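Local coordinates for protein dTDP-4-dehydrorhamnose reductase (Sulfolobus tokodaii, PDB 2GGS) that binds NADPH in a Rossmann fold and probably reduces dTDP-4-dehydrorhamnose as a reductase of the RmlD family, at residues 147-152 against 205-210; 117-122 against 249-254; 48-53 against 92-97. All blocks are in the same frame, centred on the assembly; numbering follows the deposited sequence.

The chain offers a compact example of a shorter loop closed by a helix pair, then a much longer one. From the N terminus, interaction 3 comes first: helix 46-56 meets the end of helix 77-97, closing a loop that carries strand 60-63 and helix 70-75. The loop 117-122 then opens interaction 2, which is completed only when the chain returns at 249-254. Interaction 1 is nested inside that long loop, pairing strands 147-151 and 203-206 at one border of the parallel sheet. Interactions 1 and 2 touch, since His206 N and Ala208 N probably donate to Glu120 OE2 and Ser252 OG. Interaction 3 stands apart, its centre about 25 Å from that of interaction 1.

Interaction 1: residues 147-152 against 205-210; sequences LIIRTS and IHVAGE. With NDP (NADPH dihydro-nicotinamide-adenine-dinucleotide phosphate), chain C.
Arg150 and His206, neighbours on adjacent parallel strands, show a long side chain passing obliquely along one edge of a ring, its CD2-NE2 side. Arg150 CB lies 3.5 Å from His206 CD2, and CG follows at 3.8 Å from the same carbon. CD then passes to NE2, 3.5 Å away, as the extended chain carries the guanidinium past the imidazole. At the tip, NH1 donates to His206 NE2 over 3.0 Å, with the N-H pointing well at the acceptor (157°) and the bond close to both planes, although the planes themselves are 61° apart. NH1 also binds Glu120 O and NE makes a salt bridge to Glu138, which fixes the group's rotation. On the other face, Ile149 CG1 rests 3.8 Å from Ile205 CG2, with helix 186-199 packing on Ile149 and helix 253-258 on Ile205. Further along, Thr151 OG1 stands anti to the backbone N (chi1 -167°), which puts it 2.7 Å from Val207 O, to which it donates, and leaves CG2 to meet the nicotinamide ring, 3.6 Å from NDP C6N. The edge pair of a parallel Rossmann sheet is built this way, and the C-terminal end of strand 147-151 reaches the nicotinamide, as in NADPH-dependent reductases of this family.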
loop_
_atom_site.group_PDB
_atom_site.type_symbol
_atom_site.label_atom_id
_atom_site.label_comp_id
_atom_site.label_asym_id
_atom_site.label_seq_id
_atom_site.Cartn_x
_atom_site.Cartn_y
_atom_site.Cartn_z
ATOM N N LEU A 147 3.185 13.318 5.919
ATOM C CA LEU A 147 3.220 12.026 6.630
ATOM C C LEU A 147 3.438 10.915 5.590
ATOM O O LEU A 147 2.706 10.864 4.598
ATOM C CB LEU A 147 1.873 11.770 7.315
ATOM C CG LEU A 147 1.791 10.484 8.127
ATOM C CD1 LEU A 147 2.845 10.501 9.263
ATOM C CD2 LEU A 147 0.364 10.300 8.640
ATOM N N ILE A 148 4.420 10.047 5.849
ATOM C CA ILE A 148 4.671 8.839 5.040
ATOM C C ILE A 148 4.179 7.685 5.911
ATOM O O ILE A 148 4.615 7.524 7.065
ATOM C CB ILE A 148 6.162 8.631 4.692
ATOM C CG1 ILE A 148 6.629 9.672 3.657
ATOM C CG2 ILE A 148 6.416 7.196 4.184
ATOM C CD1 ILE A 148 8.133 9.872 3.645
ATOM N N ILE A 149 3.269 6.892 5.352
ATOM C CA ILE A 149 2.772 5.698 6.041
ATOM C C ILE A 149 3.323 4.478 5.325
ATOM O O ILE A 149 2.960 4.243 4.177
ATOM C CB ILE A 149 1.228 5.646 6.045
ATOM C CG1 ILE A 149 0.584 6.877 6.714
ATOM C CG2 ILE A 149 0.771 4.355 6.728
ATOM C CD1 ILE A 149 -0.939 6.817 6.722
ATOM N N ARG A 150 4.204 3.706 5.983
ATOM C CA ARG A 150 4.693 2.476 5.338
ATOM C C ARG A 150 3.773 1.333 5.761
ATOM O O ARG A 150 3.417 1.202 6.925
ATOM C CB ARG A 150 6.108 2.131 5.746
ATOM C CG ARG A 150 7.139 3.216 5.433
ATOM C CD ARG A 150 8.553 2.602 5.370
ATOM N NE ARG A 150 9.604 3.584 5.096
ATOM C CZ ARG A 150 10.471 4.026 6.014
ATOM N NH1 ARG A 150 10.408 3.593 7.286
ATOM N NH2 ARG A 150 11.397 4.908 5.668
ATOM N N THR A 151 3.427 0.490 4.804
ATOM C CA THR A 151 2.528 -0.647 5.089
ATOM C C THR A 151 3.029 -1.886 4.337
ATOM O O THR A 151 4.018 -1.816 3.577
ATOM C CB THR A 151 1.068 -0.279 4.812
ATOM O OG1 THR A 151 0.169 -1.256 5.360
ATOM C CG2 THR A 151 0.816 -0.136 3.336
ATOM N N SER A 152 2.349 -3.005 4.547
ATOM C CA SER A 152 2.835 -4.300 4.071
ATOM C C SER A 152 1.653 -5.138 3.595
ATOM O O SER A 152 0.658 -5.237 4.296
ATOM C CB SER A 152 3.560 -5.017 5.216
ATOM O OG SER A 152 3.907 -6.337 4.875
ATOM N N ILE A 205 5.399 6.834 9.677
ATOM C CA ILE A 205 4.686 5.944 10.619
ATOM C C ILE A 205 4.450 4.610 9.932
ATOM O O ILE A 205 4.117 4.592 8.750
ATOM C CB ILE A 205 3.377 6.561 11.201
ATOM C CG1 ILE A 205 2.765 5.719 12.344
ATOM C CG2 ILE A 205 2.305 6.746 10.102
ATOM C CD1 ILE A 205 1.583 6.436 13.035
ATOM N N HIS A 206 4.684 3.522 10.655
ATOM C CA HIS A 206 4.395 2.171 10.143
ATOM C C HIS A 206 3.024 1.735 10.571
ATOM O O HIS A 206 2.710 1.737 11.777
ATOM C CB HIS A 206 5.420 1.146 10.635
ATOM C CG HIS A 206 6.765 1.308 10.010
ATOM N ND1 HIS A 206 7.843 0.524 10.344
ATOM C CD2 HIS A 206 7.208 2.184 9.067
ATOM C CE1 HIS A 206 8.894 0.900 9.624
ATOM N NE2 HIS A 206 8.519 1.876 8.813
ATOM N N VAL A 207 2.193 1.335 9.616
ATOM C CA VAL A 207 0.865 0.802 9.937
ATOM C C VAL A 207 0.688 -0.504 9.127
ATOM O O VAL A 207 0.369 -0.463 7.944
ATOM C CB VAL A 207 -0.294 1.803 9.628
ATOM C CG1 VAL A 207 -1.621 1.229 10.057
ATOM C CG2 VAL A 207 -0.079 3.172 10.293
ATOM N N ALA A 208 0.907 -1.661 9.764
ATOM C CA ALA A 208 0.753 -2.956 9.098
ATOM C C ALA A 208 0.338 -4.049 10.087
ATOM O O ALA A 208 0.066 -3.749 11.259
ATOM C CB ALA A 208 2.036 -3.347 8.373
ATOM N N GLY A 209 0.270 -5.281 9.601
ATOM C CA GLY A 209 -0.315 -6.391 10.363
ATOM C C GLY A 209 0.708 -7.071 11.261
ATOM O O GLY A 209 1.773 -6.569 11.481
ATOM N N GLU A 210 0.345 -8.231 11.793
ATOM C CA GLU A 210 1.271 -9.019 12.608
ATOM C C GLU A 210 2.207 -9.791 11.681
ATOM O O GLU A 210 1.811 -10.218 10.581
ATOM C CB GLU A 210 0.471 -10.005 13.476
ATOM C CG GLU A 210 -0.492 -9.361 14.443
ATOM C CD GLU A 210 0.107 -9.231 15.837
ATOM O OE1 GLU A 210 -0.563 -8.639 16.702
ATOM O OE2 GLU A 210 1.257 -9.685 16.055
HETATM P PA NDP C . -3.576 -1.184 -6.274
HETATM O O1A NDP C . -2.705 -1.872 -7.240
HETATM O O2A NDP C . -4.819 -1.923 -5.948
HETATM O O5B NDP C . -3.978 0.262 -6.769
HETATM C C5B NDP C . -3.067 1.051 -7.512
HETATM C C4B NDP C . -3.779 2.356 -7.759
HETATM O O4B NDP C . -2.841 3.241 -8.379
HETATM C C3B NDP C . -5.010 2.217 -8.640
HETATM O O3B NDP C . -6.020 3.042 -8.126
HETATM C C2B NDP C . -4.494 2.775 -9.973
HETATM O O2B NDP C . -5.569 3.335 -10.665
HETATM C C1B NDP C . -3.539 3.843 -9.459
HETATM N N9A NDP C . -2.579 4.238 -10.495
HETATM C C8A NDP C . -1.555 3.493 -10.997
HETATM N N7A NDP C . -0.925 4.227 -11.959
HETATM C C5A NDP C . -1.556 5.410 -12.051
HETATM C C6A NDP C . -1.354 6.529 -12.868
HETATM N N6A NDP C . -0.419 6.497 -13.859
HETATM N N1A NDP C . -2.221 7.576 -12.710
HETATM C C2A NDP C . -3.257 7.589 -11.784
HETATM N N3A NDP C . -3.456 6.479 -10.999
HETATM C C4A NDP C . -2.621 5.425 -11.147
HETATM O O3 NDP C . -2.585 -0.896 -5.022
HETATM P PN NDP C . -2.954 -0.991 -3.445
HETATM O O1N NDP C . -4.220 -0.384 -3.098
HETATM O O2N NDP C . -2.670 -2.411 -3.137
HETATM O O5D NDP C . -1.727 -0.153 -2.852
HETATM C C5D NDP C . -1.942 1.138 -2.290
HETATM C C4D NDP C . -0.633 1.783 -1.855
HETATM O O4D NDP C . -0.035 0.954 -0.884
HETATM C C3D NDP C . 0.396 1.949 -2.970
HETATM O O3D NDP C . 1.091 3.118 -2.627
HETATM C C2D NDP C . 1.297 0.748 -2.818
HETATM O O2D NDP C . 2.575 1.012 -3.370
HETATM C C1D NDP C . 1.302 0.631 -1.274
HETATM N N1N NDP C . 1.648 -0.733 -0.857
HETATM C C2N NDP C . 0.979 -1.770 -1.449
HETATM C C3N NDP C . 1.101 -3.073 -0.985
HETATM C C7N NDP C . 0.340 -4.160 -1.672
HETATM O O7N NDP C . 0.641 -5.500 -1.359
HETATM N N7N NDP C . -0.591 -3.851 -2.572
HETATM C C4N NDP C . 2.001 -3.391 0.195
HETATM C C5N NDP C . 2.725 -2.192 0.760
HETATM C C6N NDP C . 2.500 -0.923 0.212
HETATM P P2B NDP C . -6.290 2.564 -11.945
HETATM O O1X NDP C . -7.580 3.274 -12.035
HETATM O O2X NDP C . -6.412 1.111 -11.631
HETATM O O3X NDP C . -5.419 2.725 -13.218
#

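Interaction 2: residues 117-122 against 249-254; sequences NYKEED and SLDSSR
Tyr118 and Leu250 form a single backbone bridge between two loops, and the Tyr118 ring turns its edge to Ser249 O, CD2 lying 3.4 Å from that oxygen. Lys119 runs alongside Asp251, pointing the same way. Their charges do not meet directly; one water accepts from Lys119 NZ and donates to both Asp251 OD2 and Asn117 O. Asp251 N donates to Tyr118 O over 2.7 Å from above the carbonyl plane, while Asn117 N donates to Ser249 OG, an oxygen also bonded to Asp247. Here the loop after strand 101-107 of the Rossmann sheet meets the N-terminal end of helix 253-258. Asp251 CG is anti to the backbone N (chi1 179°), and OD1 accepts from Ser253 N at 2.8 Å, an Asx turn that leads into the helix, and from Ser253 OG at its syn lone pair. Within a type I turn from Lys119 to Asp122, Glu120, its chain bent at chi2 (81°), crosses Arg254 obliquely: Arg254 CD is 3.8 Å from Glu120 OE1. The carboxylate and guanidinium planes stand 86° apart, and the salt bridge from NE to OE1 is long, at 4.0 Å. The other carboxylate oxygen, OE2, is engaged by His206.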
loop_
_atom_site.group_PDB
_atom_site.type_symbol
_atom_site.label_atom_id
_atom_site.label_comp_id
_atom_site.label_asym_id
_atom_site.label_seq_id
_atom_site.Cartn_x
_atom_site.Cartn_y
_atom_site.Cartn_z
ATOM N N ASN A 117 10.973 -6.936 11.315
ATOM C CA ASN A 117 10.509 -6.089 12.383
ATOM C C ASN A 117 11.028 -4.665 12.243
ATOM O O ASN A 117 11.605 -4.092 13.153
ATOM C CB ASN A 117 10.914 -6.765 13.717
ATOM C CG ASN A 117 10.259 -8.134 13.862
ATOM O OD1 ASN A 117 10.936 -9.190 13.954
ATOM N ND2 ASN A 117 8.927 -8.138 13.832
ATOM N N TYR A 118 10.859 -4.076 11.055
ATOM C CA TYR A 118 11.458 -2.756 10.799
ATOM C C TYR A 118 10.713 -1.625 11.454
ATOM O O TYR A 118 9.484 -1.558 11.356
ATOM C CB TYR A 118 11.552 -2.492 9.291
ATOM C CG TYR A 118 12.562 -3.392 8.619
ATOM C CD1 TYR A 118 13.921 -3.081 8.671
ATOM C CD2 TYR A 118 12.171 -4.578 7.968
ATOM C CE1 TYR A 118 14.868 -3.915 8.071
ATOM C CE2 TYR A 118 13.102 -5.403 7.363
ATOM C CZ TYR A 118 14.448 -5.064 7.425
ATOM O OH TYR A 118 15.388 -5.862 6.848
ATOM N N LYS A 119 11.453 -0.739 12.137
ATOM C CA LYS A 119 10.870 0.455 12.738
ATOM C C LYS A 119 11.086 1.659 11.820
ATOM O O LYS A 119 11.850 1.560 10.860
ATOM C CB LYS A 119 11.407 0.708 14.156
ATOM C CG LYS A 119 12.881 0.712 14.289
ATOM C CD LYS A 119 13.293 0.839 15.804
ATOM C CE LYS A 119 12.817 -0.333 16.665
ATOM N NZ LYS A 119 13.651 -1.599 16.490
ATOM N N GLU A 120 10.408 2.769 12.117
ATOM C CA GLU A 120 10.405 3.939 11.220
ATOM C C GLU A 120 11.787 4.441 10.827
ATOM O O GLU A 120 12.019 4.812 9.673
ATOM C CB GLU A 120 9.573 5.089 11.769
ATOM C CG GLU A 120 8.052 4.830 11.763
ATOM C CD GLU A 120 7.517 3.969 12.955
ATOM O OE1 GLU A 120 8.328 3.434 13.759
ATOM O OE2 GLU A 120 6.295 3.792 13.042
ATOM N N GLU A 121 12.697 4.424 11.801
ATOM C CA GLU A 121 14.027 4.990 11.625
ATOM C C GLU A 121 15.051 4.016 11.028
ATOM O O GLU A 121 16.176 4.423 10.729
ATOM C CB GLU A 121 14.507 5.576 12.963
ATOM C CG GLU A 121 14.793 4.535 14.035
ATOM C CD GLU A 121 13.613 4.247 14.967
ATOM O OE1 GLU A 121 12.419 4.379 14.594
ATOM O OE2 GLU A 121 13.897 3.874 16.123
ATOM N N ASP A 122 14.693 2.739 10.870
ATOM C CA ASP A 122 15.588 1.775 10.197
ATOM C C ASP A 122 15.853 2.221 8.758
ATOM O O ASP A 122 15.017 2.903 8.142
ATOM C CB ASP A 122 15.026 0.350 10.193
ATOM C CG ASP A 122 15.081 -0.330 11.564
ATOM O OD1 ASP A 122 16.003 -0.067 12.359
ATOM O OD2 ASP A 122 14.222 -1.179 11.831
ATOM N N SER A 249 8.701 -7.815 7.520
ATOM C CA SER A 249 7.712 -7.452 8.511
ATOM C C SER A 249 8.050 -6.081 9.091
ATOM O O SER A 249 9.242 -5.713 9.192
ATOM C CB SER A 249 7.638 -8.507 9.630
ATOM O OG SER A 249 8.900 -8.681 10.212
ATOM N N LEU A 250 6.997 -5.336 9.453
ATOM C CA LEU A 250 7.147 -4.005 10.072
ATOM C C LEU A 250 6.815 -4.008 11.546
ATOM O O LEU A 250 5.929 -4.729 11.986
ATOM C CB LEU A 250 6.239 -2.968 9.392
ATOM C CG LEU A 250 6.459 -2.846 7.886
ATOM C CD1 LEU A 250 5.502 -1.680 7.458
ATOM C CD2 LEU A 250 7.934 -2.551 7.601
ATOM N N ASP A 251 7.538 -3.176 12.282
ATOM C CA ASP A 251 7.226 -2.901 13.675
ATOM C C ASP A 251 6.310 -1.692 13.712
ATOM O O ASP A 251 6.730 -0.589 13.359
ATOM C CB ASP A 251 8.525 -2.697 14.474
ATOM C CG ASP A 251 8.258 -2.371 15.942
ATOM O OD1 ASP A 251 7.105 -2.130 16.331
ATOM O OD2 ASP A 251 9.231 -2.316 16.710
ATOM N N SER A 252 5.039 -1.925 14.027
ATOM C CA SER A 252 4.022 -0.856 14.056
ATOM C C SER A 252 3.738 -0.413 15.496
ATOM O O SER A 252 2.659 0.099 15.775
ATOM C CB SER A 252 2.705 -1.270 13.359
ATOM O OG SER A 252 2.879 -1.535 11.954
ATOM N N SER A 253 4.714 -0.597 16.396
ATOM C CA SER A 253 4.464 -0.267 17.827
ATOM C C SER A 253 4.027 1.169 18.035
ATOM O O SER A 253 3.127 1.424 18.847
ATOM C CB SER A 253 5.676 -0.602 18.709
ATOM O OG SER A 253 5.996 -1.987 18.625
ATOM N N ARG A 254 4.629 2.118 17.299
ATOM C CA ARG A 254 4.273 3.528 17.475
ATOM C C ARG A 254 2.807 3.772 17.170
ATOM O O ARG A 254 2.114 4.494 17.892
ATOM C CB ARG A 254 5.171 4.459 16.656
ATOM C CG ARG A 254 6.645 4.429 17.088
ATOM C CD ARG A 254 7.326 5.717 16.679
ATOM N NE ARG A 254 8.750 5.692 17.008
ATOM C CZ ARG A 254 9.376 6.609 17.737
ATOM N NH1 ARG A 254 8.700 7.651 18.231
ATOM N NH2 ARG A 254 10.689 6.487 17.970
HETATM O O HOH W 1 11.622 -3.357 15.823
HETATM O O HOH W 2 7.005 1.509 15.324
HETATM O O HOH W 3 10.154 4.209 15.672
#

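Interaction 3: residues 48-53 against 92-97; sequences RLEDFI and VRAGKV
In the helical layer flanking the Rossmann sheet, helices 46-56 and 77-97 run side by side, and Glu50, Ile53, Arg93 and Ala94 form the meeting point. The short segments approach to 8.8 Å between axes and diverge by only 25°, a spacing that a small residue makes possible. Ala94 is that residue: its CB sits 3.7 Å from Glu50 CA and 3.8 Å from Ile53 CG2, fitting between two positions about one turn apart on the other helix. Ile53 CG2 also reaches the backbone of Gly95, 3.9 Å from its N, and Ile53 packs on Leu4 of strand 3-6, which ties helix 46-56 to the sheet. Beside this contact, Glu50 and Arg93 form a salt bridge. Arg93 CG leaves anti to the backbone N, and a bend at chi3 (67°) sets NE beside the carboxylate, where the guanidinium grips it side-on. NH2 donates to the syn lone pair of Glu50 OE2 over 2.6 Å, in the guanidinium plane, while the NE bond to OE1 is longer, 3.2 Å, and bent; NE has a second, weak bond to OE2. The two flat groups are not coplanar, their planes lying 54° apart. Glu50 OE2 accepts from His90 ND1 as well. With His90 and Arg93 both donating to one oxygen and the guanidinium spanning the pair, the carboxylate would be expected to stay ionised, an ion pair at the exposed margin of the alanine contact.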
loop_
_atom_site.group_PDB
_atom_site.type_symbol
_atom_site.label_atom_id
_atom_site.label_comp_id
_atom_site.label_asym_id
_atom_site.label_seq_id
_atom_site.Cartn_x
_atom_site.Cartn_y
_atom_site.Cartn_z
ATOM N N ARG A 48 -0.963 18.305 -15.932
ATOM C CA ARG A 48 -2.398 18.033 -15.702
ATOM C C ARG A 48 -2.639 17.685 -14.225
ATOM O O ARG A 48 -3.614 18.153 -13.623
ATOM C CB ARG A 48 -2.925 16.943 -16.621
ATOM C CG ARG A 48 -3.286 17.457 -18.012
ATOM C CD ARG A 48 -4.280 16.555 -18.738
ATOM N NE ARG A 48 -4.252 16.774 -20.184
ATOM C CZ ARG A 48 -4.856 15.990 -21.075
ATOM N NH1 ARG A 48 -5.573 14.947 -20.672
ATOM N NH2 ARG A 48 -4.760 16.260 -22.374
ATOM N N LEU A 49 -1.730 16.894 -13.659
ATOM C CA LEU A 49 -1.759 16.589 -12.209
ATOM C C LEU A 49 -1.699 17.844 -11.342
ATOM O O LEU A 49 -2.568 18.057 -10.475
ATOM C CB LEU A 49 -0.631 15.616 -11.848
ATOM C CG LEU A 49 -0.350 15.406 -10.353
ATOM C CD1 LEU A 49 -1.568 14.696 -9.727
ATOM C CD2 LEU A 49 0.916 14.586 -10.199
ATOM N N GLU A 50 -0.674 18.677 -11.543
ATOM C CA GLU A 50 -0.539 19.873 -10.743
ATOM C C GLU A 50 -1.753 20.810 -10.882
ATOM O O GLU A 50 -2.239 21.362 -9.897
ATOM C CB GLU A 50 0.773 20.609 -11.042
ATOM C CG GLU A 50 2.030 19.774 -10.742
ATOM C CD GLU A 50 3.334 20.587 -10.737
ATOM O OE1 GLU A 50 3.358 21.743 -10.285
ATOM O OE2 GLU A 50 4.344 20.068 -11.213
ATOM N N ASP A 51 -2.249 20.966 -12.108
ATOM C CA ASP A 51 -3.420 21.800 -12.363
ATOM C C ASP A 51 -4.631 21.263 -11.619
ATOM O O ASP A 51 -5.395 22.018 -11.040
ATOM C CB ASP A 51 -3.773 21.810 -13.857
ATOM C CG ASP A 51 -4.906 22.785 -14.159
ATOM O OD1 ASP A 51 -4.764 23.973 -13.823
ATOM O OD2 ASP A 51 -5.940 22.343 -14.676
ATOM N N PHE A 52 -4.767 19.945 -11.597
ATOM C CA PHE A 52 -5.926 19.295 -10.968
ATOM C C PHE A 52 -5.921 19.593 -9.481
ATOM O O PHE A 52 -6.959 19.966 -8.898
ATOM C CB PHE A 52 -5.886 17.786 -11.243
ATOM C CG PHE A 52 -7.090 17.059 -10.752
ATOM C CD1 PHE A 52 -8.248 16.986 -11.527
ATOM C CD2 PHE A 52 -7.099 16.508 -9.480
ATOM C CE1 PHE A 52 -9.381 16.310 -11.048
ATOM C CE2 PHE A 52 -8.245 15.869 -8.994
ATOM C CZ PHE A 52 -9.366 15.769 -9.762
ATOM N N ILE A 53 -4.733 19.477 -8.871
ATOM C CA ILE A 53 -4.605 19.699 -7.445
ATOM C C ILE A 53 -4.918 21.143 -7.095
ATOM O O ILE A 53 -5.661 21.408 -6.150
ATOM C CB ILE A 53 -3.192 19.269 -6.956
ATOM C CG1 ILE A 53 -3.105 17.728 -6.951
ATOM C CG2 ILE A 53 -2.886 19.827 -5.550
ATOM C CD1 ILE A 53 -1.693 17.158 -6.812
ATOM N N VAL A 92 3.674 16.835 -4.283
ATOM C CA VAL A 92 4.223 17.697 -3.225
ATOM C C VAL A 92 4.279 19.180 -3.675
ATOM O O VAL A 92 3.858 20.066 -2.930
ATOM C CB VAL A 92 5.583 17.197 -2.761
ATOM C CG1 VAL A 92 6.260 18.227 -1.861
ATOM C CG2 VAL A 92 5.379 15.852 -2.021
ATOM N N ARG A 93 4.759 19.413 -4.906
ATOM C CA ARG A 93 4.897 20.785 -5.400
ATOM C C ARG A 93 3.558 21.533 -5.473
ATOM O O ARG A 93 3.402 22.625 -4.902
ATOM C CB ARG A 93 5.597 20.816 -6.755
ATOM C CG ARG A 93 5.957 22.235 -7.137
ATOM C CD ARG A 93 6.968 22.237 -8.233
ATOM N NE ARG A 93 6.430 21.707 -9.476
ATOM C CZ ARG A 93 7.076 21.791 -10.637
ATOM N NH1 ARG A 93 8.259 22.386 -10.678
ATOM N NH2 ARG A 93 6.556 21.305 -11.753
ATOM N N ALA A 94 2.598 20.936 -6.172
ATOM C CA ALA A 94 1.231 21.474 -6.245
ATOM C C ALA A 94 0.532 21.569 -4.903
ATOM O O ALA A 94 -0.138 22.581 -4.611
ATOM C CB ALA A 94 0.413 20.656 -7.221
ATOM N N GLY A 95 0.677 20.528 -4.075
ATOM C CA GLY A 95 0.197 20.563 -2.713
ATOM C C GLY A 95 0.703 21.781 -1.946
ATOM O O GLY A 95 -0.038 22.359 -1.160
ATOM N N LYS A 96 1.956 22.176 -2.173
ATOM C CA LYS A 96 2.575 23.228 -1.374
ATOM C C LYS A 96 1.906 24.564 -1.679
ATOM O O LYS A 96 1.728 25.407 -0.786
ATOM C CB LYS A 96 4.078 23.290 -1.656
ATOM C CG LYS A 96 4.881 24.287 -0.803
ATOM C CD LYS A 96 4.598 24.129 0.709
ATOM C CE LYS A 96 5.499 25.015 1.547
ATOM N NZ LYS A 96 5.387 26.438 1.139
ATOM N N VAL A 97 1.546 24.725 -2.942
ATOM C CA VAL A 97 0.903 25.951 -3.419
ATOM C C VAL A 97 -0.385 26.241 -2.637
ATOM O O VAL A 97 -0.669 27.411 -2.301
ATOM C CB VAL A 97 0.672 25.883 -4.942
ATOM C CG1 VAL A 97 -0.172 27.088 -5.443
ATOM C CG2 VAL A 97 2.007 25.833 -5.679
#